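PDB 4QRO: gamma-resorcylate decarboxylase from Polaromonas, which probably catalyses the manganese-dependent, non-oxidative decarboxylation of gamma-resorcylate (2,6-dihydroxybenzoate) to resorcinol, as a member of the amidohydrolase superfamily. Local coordinates for residues D19-G22 with D28-E31; R33-D38 with F290-H295. All blocks are in the same frame, centred on the assembly; numbering follows the deposited sequence. Where two conformers were deposited one is given.

From the N terminus the chain runs through strand 4-11, whose E8 and H10 bind manganese, and helix 14-17 into the loop that holds 19-22. Contact 1 closes a short loop here, laying 19-22 against W29 of helix 29-37. Contact 2 opens further along the same helix and spans some 250 residues, joining 33-38 to the segment 290-295 that follows strand 282-283 and the manganese ligand D287. The two are in series, neither nesting nor crossing, yet they touch: S20 packs on both L36 and F290. Together they tie the loop, helix 29-37 and the start of helix 293-302 beside the inhibitor pocket.

Contact 1 (D19-G22 with D28-E31); sequences DSAG and DWPE
A chi1 of 176° sets CG of W29 opposite the backbone nitrogen and beside the carbonyl carbon, and chi2 of -119° turns the indole so that one face of its six-membered ring lies against A21. In one of the two conformers of A21, the methyl sits above that face in a CH-pi contact: CB is 3.9 Å from the ring centroid and 10° off the normal. Its nearest ring atom is CH2 of W29, 3.9 Å from A21 CB. The backbone shares the same patch of indole, since A21 N comes within 3.6 Å of W29 CZ3 and A21 CA lies over the face. S20 approaches more obliquely, its carbonyl carbon C 3.9 Å from W29 CZ3. Its hydroxyl OG is engaged elsewhere, in a hydrogen bond with N60 ND2. M18 also touches the W29 side chain. This places the contact in the loop between helix 14-17 and helix 29-37, with S20 about 6 Å from the bound nitroresorcinol, measured from its side chain. No hydrogen bond joins 19-22 to 28-31; the loop is held across this contact by dispersion and CH-pi attraction, with the aromatic ring serving as a flat apolar surface for the loop.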
loop_
_atom_site.group_PDB
_atom_site.type_symbol
_atom_site.label_atom_id
_atom_site.label_comp_id
_atom_site.label_asym_id
_atom_site.label_seq_id
_atom_site.Cartn_x
_atom_site.Cartn_y
_atom_site.Cartn_z
ATOM N N ASP A 19 -23.427 2.810 10.855
ATOM C CA ASP A 19 -22.305 2.804 9.907
ATOM C C ASP A 19 -21.160 1.874 10.313
ATOM O O ASP A 19 -20.443 1.370 9.448
ATOM C CB ASP A 19 -21.778 4.211 9.723
ATOM C CG ASP A 19 -22.603 5.007 8.762
ATOM O OD1 ASP A 19 -23.716 4.567 8.407
ATOM O OD2 ASP A 19 -22.126 6.077 8.357
ATOM N N SER A 20 -21.006 1.639 11.618
ATOM C CA SER A 20 -19.927 0.793 12.145
ATOM C C SER A 20 -20.282 -0.696 12.259
ATOM O O SER A 20 -19.396 -1.514 12.490
ATOM C CB SER A 20 -19.430 1.324 13.506
ATOM O OG SER A 20 -18.963 2.668 13.392
ATOM N N ALA A 21 -21.577 -1.004 12.175
ATOM C CA ALA A 21 -22.041 -2.381 12.098
ATOM C C ALA A 21 -21.640 -2.921 10.742
ATOM O O ALA A 21 -21.854 -2.277 9.713
ATOM C CB ALA A 21 -23.549 -2.465 12.283
ATOM N N GLY A 22 -21.038 -4.100 10.758
ATOM C CA GLY A 22 -20.401 -4.639 9.579
ATOM C C GLY A 22 -18.909 -4.774 9.799
ATOM O O GLY A 22 -18.282 -5.657 9.218
ATOM N N ASP A 28 -20.026 -9.655 18.532
ATOM C CA ASP A 28 -19.259 -8.565 19.125
ATOM C C ASP A 28 -19.897 -7.184 19.025
ATOM O O ASP A 28 -19.378 -6.221 19.599
ATOM C CB ASP A 28 -17.852 -8.542 18.511
ATOM C CG ASP A 28 -17.091 -9.819 18.821
ATOM O OD1 ASP A 28 -16.855 -10.096 20.022
ATOM O OD2 ASP A 28 -16.778 -10.556 17.861
ATOM N N TRP A 29 -21.004 -7.068 18.301
ATOM C CA TRP A 29 -21.668 -5.764 18.135
ATOM C C TRP A 29 -22.102 -5.121 19.478
ATOM O O TRP A 29 -21.878 -3.903 19.705
ATOM C CB TRP A 29 -22.844 -5.894 17.140
ATOM C CG TRP A 29 -23.630 -4.633 16.981
ATOM C CD1 TRP A 29 -24.957 -4.445 17.270
ATOM C CD2 TRP A 29 -23.136 -3.369 16.521
ATOM N NE1 TRP A 29 -25.314 -3.145 17.011
ATOM C CE2 TRP A 29 -24.218 -2.463 16.550
ATOM C CE3 TRP A 29 -21.880 -2.914 16.085
ATOM C CZ2 TRP A 29 -24.081 -1.125 16.176
ATOM C CZ3 TRP A 29 -21.744 -1.589 15.713
ATOM C CH2 TRP A 29 -22.847 -0.710 15.751
ATOM N N PRO A 30 -22.699 -5.916 20.397
ATOM C CA PRO A 30 -23.094 -5.260 21.659
ATOM C C PRO A 30 -21.931 -4.544 22.337
ATOM O O PRO A 30 -22.090 -3.424 22.813
ATOM C CB PRO A 30 -23.630 -6.425 22.494
ATOM C CG PRO A 30 -24.158 -7.378 21.451
ATOM C CD PRO A 30 -23.102 -7.330 20.379
ATOM N N GLU A 31 -20.748 -5.154 22.350
ATOM C CA GLU A 31 -19.568 -4.478 22.919
ATOM C C GLU A 31 -19.176 -3.239 22.134
ATOM O O GLU A 31 -18.968 -2.173 22.738
ATOM C CB GLU A 31 -18.349 -5.415 22.993
ATOM C CG GLU A 31 -17.039 -4.712 23.361
ATOM C CD GLU A 31 -16.934 -4.334 24.837
ATOM O OE1 GLU A 31 -17.833 -4.703 25.584
ATOM O OE2 GLU A 31 -15.959 -3.667 25.267
#

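Contact 2 (R33-D38 with F290-H295); sequences RSRLLD and FENIDH. With 38L (2-nitrobenzene-1,3-diol), chain M; ACT (acetate ion), chain L.
R35 and N292 meet with their side chains crossing at about a right angle, guanidinium and amide planes turned 52° apart, in the (beta/alpha)8-barrel fold of the amidohydrolase superfamily, where helix 29-37 faces the loop leading into helix 293-302. Extended from CG to NE, R35 brings both terminal nitrogens to one acceptor: NH2 lies 2.9 Å from N292 OD1, and a weak bond runs from NH1 to the same oxygen. The approach is not flat: NH2 stands 30° out of the carbonyl plane of N292. R35 also forms a salt bridge from NE to E31, a hydrogen bond from NH1 to P289 O and a cation-pi contact with W236 of the second subunit. N292 ND2 turns to its own segment and donates to D294 OD1 at 3.2 Å, on the syn side of the carboxylate. Beside this polar junction, L36 and F290 also cross at about a right angle, with L36 CD2 4.2 Å from F290 CZ. F290 faces the active site, one ring face covering the bound 2-nitroresorcinol. An acetate, probably from the crystallisation liquor, accepts a hydrogen bond from D294 N. Across the F290 face, inhibitor atom CAC is 3.5 Å from F290 CE2.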
loop_
_atom_site.group_PDB
_atom_site.type_symbol
_atom_site.label_atom_id
_atom_site.label_comp_id
_atom_site.label_asym_id
_atom_site.label_seq_id
_atom_site.Cartn_x
_atom_site.Cartn_y
_atom_site.Cartn_z
ATOM N N ARG A 33 -20.846 -1.371 19.988
ATOM C CA ARG A 33 -21.927 -0.398 20.189
ATOM C C ARG A 33 -21.737 0.396 21.490
ATOM O O ARG A 33 -21.802 1.652 21.517
ATOM C CB ARG A 33 -23.261 -1.178 20.223
ATOM C CG ARG A 33 -24.529 -0.393 20.526
ATOM C CD ARG A 33 -25.772 -1.220 20.191
ATOM N NE ARG A 33 -25.878 -2.442 20.988
ATOM C CZ ARG A 33 -26.782 -3.399 20.793
ATOM N NH1 ARG A 33 -27.671 -3.315 19.803
ATOM N NH2 ARG A 33 -26.788 -4.455 21.587
ATOM N N SER A 34 -21.555 -0.349 22.574
ATOM C CA SER A 34 -21.403 0.227 23.923
ATOM C C SER A 34 -20.171 1.118 24.004
ATOM O O SER A 34 -20.225 2.190 24.615
ATOM C CB SER A 34 -21.315 -0.874 24.980
ATOM O OG SER A 34 -20.147 -1.634 24.812
ATOM N N ARG A 35 -19.065 0.705 23.360
ATOM C CA ARG A 35 -17.851 1.547 23.321
ATOM C C ARG A 35 -18.077 2.795 22.504
ATOM O O ARG A 35 -17.628 3.889 22.907
ATOM C CB ARG A 35 -16.669 0.805 22.708
ATOM C CG ARG A 35 -16.194 -0.408 23.468
ATOM C CD ARG A 35 -15.077 -1.131 22.688
ATOM N NE ARG A 35 -14.472 -2.219 23.416
ATOM C CZ ARG A 35 -13.375 -2.873 23.050
ATOM N NH1 ARG A 35 -12.733 -2.581 21.920
ATOM N NH2 ARG A 35 -12.908 -3.813 23.843
ATOM N N LEU A 36 -18.767 2.655 21.365
ATOM C CA LEU A 36 -18.981 3.781 20.452
ATOM C C LEU A 36 -19.839 4.848 21.116
ATOM O O LEU A 36 -19.584 6.019 20.942
ATOM C CB LEU A 36 -19.608 3.356 19.110
ATOM C CG LEU A 36 -18.613 2.774 18.100
ATOM C CD1 LEU A 36 -19.317 1.998 16.992
ATOM C CD2 LEU A 36 -17.705 3.876 17.513
ATOM N N LEU A 37 -20.829 4.421 21.913
ATOM C CA LEU A 37 -21.787 5.338 22.493
ATOM C C LEU A 37 -21.284 5.963 23.777
ATOM O O LEU A 37 -21.823 6.966 24.215
ATOM C CB LEU A 37 -23.135 4.644 22.736
ATOM C CG LEU A 37 -23.925 4.272 21.491
ATOM C CD1 LEU A 37 -25.156 3.435 21.888
ATOM C CD2 LEU A 37 -24.311 5.498 20.682
ATOM N N ASP A 38 -20.247 5.393 24.378
ATOM C CA ASP A 38 -19.774 5.878 25.669
ATOM C C ASP A 38 -18.615 6.837 25.489
ATOM O O ASP A 38 -17.604 6.483 24.925
ATOM C CB ASP A 38 -19.368 4.730 26.596
ATOM C CG ASP A 38 -18.467 5.205 27.713
ATOM O OD1 ASP A 38 -18.912 6.012 28.556
ATOM O OD2 ASP A 38 -17.290 4.835 27.692
ATOM N N PHE A 290 -12.214 0.400 17.869
ATOM C CA PHE A 290 -12.008 -0.686 16.910
ATOM C C PHE A 290 -10.743 -1.456 17.261
ATOM O O PHE A 290 -10.571 -2.627 16.835
ATOM C CB PHE A 290 -11.969 -0.120 15.475
ATOM C CG PHE A 290 -13.215 0.631 15.101
ATOM C CD1 PHE A 290 -14.367 -0.043 14.785
ATOM C CD2 PHE A 290 -13.243 2.030 15.114
ATOM C CE1 PHE A 290 -15.529 0.645 14.487
ATOM C CE2 PHE A 290 -14.406 2.730 14.802
ATOM C CZ PHE A 290 -15.539 2.030 14.475
ATOM N N GLU A 291 -9.853 -0.776 17.990
ATOM C CA GLU A 291 -8.727 -1.383 18.686
ATOM C C GLU A 291 -8.832 -1.087 20.170
ATOM O O GLU A 291 -9.376 -0.036 20.570
ATOM C CB GLU A 291 -7.405 -0.778 18.227
ATOM C CG GLU A 291 -7.157 -0.835 16.754
ATOM C CD GLU A 291 -6.897 -2.233 16.275
ATOM O OE1 GLU A 291 -6.625 -3.121 17.124
ATOM O OE2 GLU A 291 -7.001 -2.425 15.054
ATOM N N ASN A 292 -8.290 -1.989 20.982
ATOM C CA ASN A 292 -8.217 -1.795 22.438
ATOM C C ASN A 292 -7.203 -0.748 22.848
ATOM O O ASN A 292 -6.081 -0.712 22.320
ATOM C CB ASN A 292 -7.843 -3.089 23.168
ATOM C CG ASN A 292 -9.030 -3.996 23.444
ATOM O OD1 ASN A 292 -10.138 -3.804 22.914
ATOM N ND2 ASN A 292 -8.813 -4.973 24.310
ATOM N N ILE A 293 -7.603 0.108 23.786
ATOM C CA ILE A 293 -6.703 1.036 24.433
ATOM C C ILE A 293 -5.516 0.303 25.072
ATOM O O ILE A 293 -4.374 0.738 24.908
ATOM C CB ILE A 293 -7.440 1.926 25.464
ATOM C CG1 ILE A 293 -8.335 2.939 24.741
ATOM C CG2 ILE A 293 -6.441 2.669 26.357
ATOM C CD1 ILE A 293 -9.450 3.501 25.602
ATOM N N ASP A 294 -5.744 -0.816 25.765
ATOM C CA ASP A 294 -4.615 -1.491 26.436
ATOM C C ASP A 294 -3.596 -2.073 25.440
ATOM O O ASP A 294 -2.381 -1.989 25.676
ATOM C CB ASP A 294 -5.057 -2.523 27.506
ATOM C CG ASP A 294 -5.847 -3.711 26.942
ATOM O OD1 ASP A 294 -6.223 -3.722 25.756
ATOM O OD2 ASP A 294 -6.114 -4.646 27.733
ATOM N N HIS A 295 -4.087 -2.616 24.331
ATOM C CA HIS A 295 -3.216 -3.066 23.203
ATOM C C HIS A 295 -2.319 -1.936 22.665
ATOM O O HIS A 295 -1.107 -2.092 22.573
ATOM C CB HIS A 295 -4.033 -3.630 22.040
ATOM C CG HIS A 295 -4.725 -4.929 22.347
ATOM N ND1 HIS A 295 -5.524 -5.580 21.427
ATOM C CD2 HIS A 295 -4.760 -5.682 23.478
ATOM C CE1 HIS A 295 -5.988 -6.699 21.965
ATOM N NE2 HIS A 295 -5.554 -6.774 23.213
HETATM O OAK 38L M . -9.606 3.085 11.311
HETATM N NAG 38L M . -9.865 1.914 11.331
HETATM O OAJ 38L M . -9.016 1.121 10.926
HETATM C CAA 38L M . -11.125 1.487 11.818
HETATM C CAF 38L M . -11.404 0.123 11.791
HETATM O OAH 38L M . -10.405 -0.774 12.018
HETATM C CAE 38L M . -12.699 -0.327 11.533
HETATM C CAD 38L M . -13.737 0.582 11.356
HETATM C CAC 38L M . -13.500 1.940 11.553
HETATM C CAB 38L M . -12.209 2.389 11.827
HETATM O OAI 38L M . -12.012 3.719 12.083
HETATM C C ACT L . -9.144 -1.988 26.897
HETATM O O ACT L . -8.728 -1.318 25.945
HETATM O OXT ACT L . -8.394 -2.215 27.871
HETATM C CH3 ACT L . -10.554 -2.515 26.859
#